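Local coordinates for uncharacterized protein (Leishmania infantum, PDB 4TYZ) that is of unknown function but carries a C-terminal GRAM domain with a PH-like fold and may bind and transfer sterols, at residues L37-P41 against H42-F46. Numbering follows the deposited sequence.
Sequences LFITP and HWLCF
T40 and W43 close the turn of this antiparallel beta hairpin, a worked example of how one threonine can tie a short connection together. From its CB, which lies 4.0 Å from W43 O, the side chain forks. OG1 sits between the backbone N and the carbonyl carbon (chi1 81°), which carries it across the turn to accept a weak, bent bond from W43 N at 3.0 Å; it also meets the edge of the W43 indole near the ring plane. The other branch, CG2, only grazes W43 O. The backbone N of T40 bonds that same carbonyl, W43 O, at 3.0 Å, while OG1 is held a second time by E16, whose carboxylate also binds H42 ND1. Further from the turn, F38 and C45 form a hydrogen-bonded pair: F38 N reaches C45 O at 2.7 Å in an almost straight bond, and C45 N returns one to F38 O at 3.0 Å. On the face shared by L37, I39, L44 and F46, the leucines meet diagonally, though L44 is modelled in two conformers and the closeness of their CD1 methyls is doubtful. The anti first torsion of L37 (chi1 -175°) helps bring its CD1 to 3.4 Å from C45 O. Strands 31-39 and 43-48 are thus joined within the curved antiparallel sheet of the GRAM domain, flanked by strands 20-28 and 54-58. Helix 96-107 packs on I39 and L44, whereas helix 2-9 covers F38, T40 and C45 from the other face.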
ATOM      1  N   LEU A  37       4.757   0.432  -1.573  1.00 11.48           N
ATOM      2  CA  LEU A  37       3.707   0.942  -0.703  1.00  9.99           C
ATOM      3  C   LEU A  37       4.270   2.117   0.083  1.00 10.15           C
ATOM      4  O   LEU A  37       5.333   1.992   0.684  1.00 11.78           O
ATOM      5  CB  LEU A  37       3.234  -0.163   0.240  1.00 11.57           C
ATOM      6  CG  LEU A  37       2.047   0.220   1.107  1.00 18.24           C
ATOM      7  CD1 LEU A  37       0.856   0.302   0.188  1.00 25.20           C
ATOM      8  CD2 LEU A  37       1.831  -0.818   2.212  1.00 16.97           C
ATOM      9  N   PHE A  38       3.582   3.257   0.044  1.00  9.41           N
ATOM     10  CA  PHE A  38       3.986   4.446   0.799  1.00 10.99           C
ATOM     11  C   PHE A  38       2.982   4.763   1.892  1.00  9.87           C
ATOM     12  O   PHE A  38       1.778   4.778   1.649  1.00 10.07           O
ATOM     13  CB  PHE A  38       4.098   5.668  -0.113  1.00  9.65           C
ATOM     14  CG  PHE A  38       5.026   5.485  -1.280  1.00 11.67           C
ATOM     15  CD1 PHE A  38       6.377   5.752  -1.151  1.00 15.15           C
ATOM     16  CD2 PHE A  38       4.540   5.077  -2.514  1.00 12.91           C
ATOM     17  CE1 PHE A  38       7.229   5.618  -2.235  1.00 14.37           C
ATOM     18  CE2 PHE A  38       5.387   4.934  -3.594  1.00 15.24           C
ATOM     19  CZ  PHE A  38       6.730   5.209  -3.458  1.00 12.22           C
ATOM     20  N   ILE A  39       3.485   5.058   3.087  1.00  9.23           N
ATOM     21  CA  ILE A  39       2.637   5.429   4.207  1.00  9.05           C
ATOM     22  C   ILE A  39       2.939   6.877   4.595  1.00 10.79           C
ATOM     23  O   ILE A  39       4.083   7.225   4.886  1.00 11.17           O
ATOM     24  CB  ILE A  39       2.858   4.482   5.383  1.00 11.17           C
ATOM     25  CG1 ILE A  39       2.379   3.078   4.982  1.00 15.78           C
ATOM     26  CG2 ILE A  39       2.146   4.977   6.629  1.00 13.63           C
ATOM     27  CD1 ILE A  39       2.810   2.007   5.907  1.00 23.84           C
ATOM     28  N   THR A  40       1.913   7.719   4.539  1.00  8.88           N
ATOM     29  CA  THR A  40       2.035   9.100   4.956  1.00  8.86           C
ATOM     30  C   THR A  40       1.013   9.332   6.069  1.00  8.85           C
ATOM     31  O   THR A  40       0.253   8.419   6.412  1.00 10.44           O
ATOM     32  CB  THR A  40       1.824  10.086   3.765  1.00 10.68           C
ATOM     33  OG1 THR A  40       0.421  10.272   3.521  1.00 11.75           O
ATOM     34  CG2 THR A  40       2.502   9.562   2.507  1.00 10.97           C
ATOM     35  N   PRO A  41       1.007  10.528   6.673  1.00 11.26           N
ATOM     36  CA  PRO A  41       0.040  10.674   7.767  1.00 13.54           C
ATOM     37  C   PRO A  41      -1.431  10.548   7.334  1.00 12.66           C
ATOM     38  O   PRO A  41      -2.247  10.085   8.132  1.00 15.14           O
ATOM     39  CB  PRO A  41       0.336  12.085   8.297  1.00 15.51           C
ATOM     40  CG  PRO A  41       1.789  12.310   7.967  1.00 17.48           C
ATOM     41  CD  PRO A  41       1.977  11.638   6.625  1.00 12.68           C
ATOM     42  N   HIS A  42      -1.759  10.911   6.096  1.00  9.77           N
ATOM     43  CA  HIS A  42      -3.156  10.887   5.654  1.00  9.29           C
ATOM     44  C   HIS A  42      -3.453   9.892   4.536  1.00  8.33           C
ATOM     45  O   HIS A  42      -4.628   9.637   4.252  1.00 10.30           O
ATOM     46  CB  HIS A  42      -3.589  12.281   5.190  1.00 10.45           C
ATOM     47  CG  HIS A  42      -3.579  13.301   6.279  1.00 12.74           C
ATOM     48  ND1 HIS A  42      -2.648  14.316   6.336  1.00 15.56           N
ATOM     49  CD2 HIS A  42      -4.370  13.446   7.366  1.00 13.85           C
ATOM     50  CE1 HIS A  42      -2.871  15.048   7.416  1.00 17.43           C
ATOM     51  NE2 HIS A  42      -3.907  14.544   8.055  1.00 13.99           N
ATOM     52  N   TRP A  43      -2.409   9.336   3.920  1.00  8.30           N
ATOM     53  CA  TRP A  43      -2.578   8.545   2.697  1.00  8.38           C
ATOM     54  C   TRP A  43      -1.829   7.238   2.675  1.00  8.46           C
ATOM     55  O   TRP A  43      -0.718   7.103   3.189  1.00 10.55           O
ATOM     56  CB  TRP A  43      -2.133   9.362   1.452  1.00  7.71           C
ATOM     57  CG  TRP A  43      -2.950  10.594   1.263  1.00  7.56           C
ATOM     58  CD1 TRP A  43      -2.762  11.800   1.878  1.00  7.80           C
ATOM     59  CD2 TRP A  43      -4.104  10.741   0.428  1.00  7.62           C
ATOM     60  NE1 TRP A  43      -3.733  12.696   1.475  1.00  8.62           N
ATOM     61  CE2 TRP A  43      -4.567  12.069   0.585  1.00  9.96           C
ATOM     62  CE3 TRP A  43      -4.790   9.883  -0.441  1.00  9.25           C
ATOM     63  CZ2 TRP A  43      -5.680  12.566  -0.104  1.00  9.10           C
ATOM     64  CZ3 TRP A  43      -5.903  10.370  -1.122  1.00  9.89           C
ATOM     65  CH2 TRP A  43      -6.338  11.700  -0.946  1.00  8.80           C
ATOM     66  N   LEU A  44      -2.490   6.276   2.056  1.00  7.87           N
ATOM     67  CA  LEU A  44      -1.893   5.006   1.706  0.62  8.40           C
ATOM     68  C   LEU A  44      -1.724   5.002   0.200  1.00  8.38           C
ATOM     69  O   LEU A  44      -2.703   5.119  -0.530  1.00  9.05           O
ATOM     70  CB  LEU A  44      -2.781   3.850   2.153  0.62  9.72           C
ATOM     71  CG  LEU A  44      -2.199   2.517   1.716  0.62 11.65           C
ATOM     72  CD1 LEU A  44      -0.833   2.352   2.341  0.62 13.24           C
ATOM     73  CD2 LEU A  44      -3.133   1.374   2.094  0.62  9.29           C
ATOM     74  N   CYS A  45      -0.484   4.889  -0.269  1.00  8.68           N
ATOM     75  CA  CYS A  45      -0.216   5.003  -1.706  1.00  8.51           C
ATOM     76  C   CYS A  45       0.595   3.835  -2.224  1.00  8.97           C
ATOM     77  O   CYS A  45       1.357   3.220  -1.487  1.00 10.26           O
ATOM     78  CB  CYS A  45       0.550   6.288  -2.030  1.00  8.59           C
ATOM     79  SG  CYS A  45      -0.183   7.764  -1.310  1.00 10.25           S
ATOM     80  N   PHE A  46       0.442   3.565  -3.510  1.00  9.07           N
ATOM     81  CA  PHE A  46       1.251   2.548  -4.171  1.00  9.50           C
ATOM     82  C   PHE A  46       1.680   3.056  -5.529  1.00  9.84           C
ATOM     83  O   PHE A  46       0.864   3.617  -6.253  1.00 10.58           O
ATOM     84  CB  PHE A  46       0.473   1.234  -4.326  1.00  9.59           C
ATOM     85  CG  PHE A  46       1.231   0.179  -5.081  1.00 10.09           C
ATOM     86  CD1 PHE A  46       2.036  -0.723  -4.405  1.00 12.76           C
ATOM     87  CD2 PHE A  46       1.157   0.107  -6.467  1.00 10.47           C
ATOM     88  CE1 PHE A  46       2.756  -1.694  -5.103  1.00 11.70           C
ATOM     89  CE2 PHE A  46       1.874  -0.848  -7.176  1.00 11.02           C
ATOM     90  CZ  PHE A  46       2.666  -1.762  -6.495  1.00 11.40           C
TER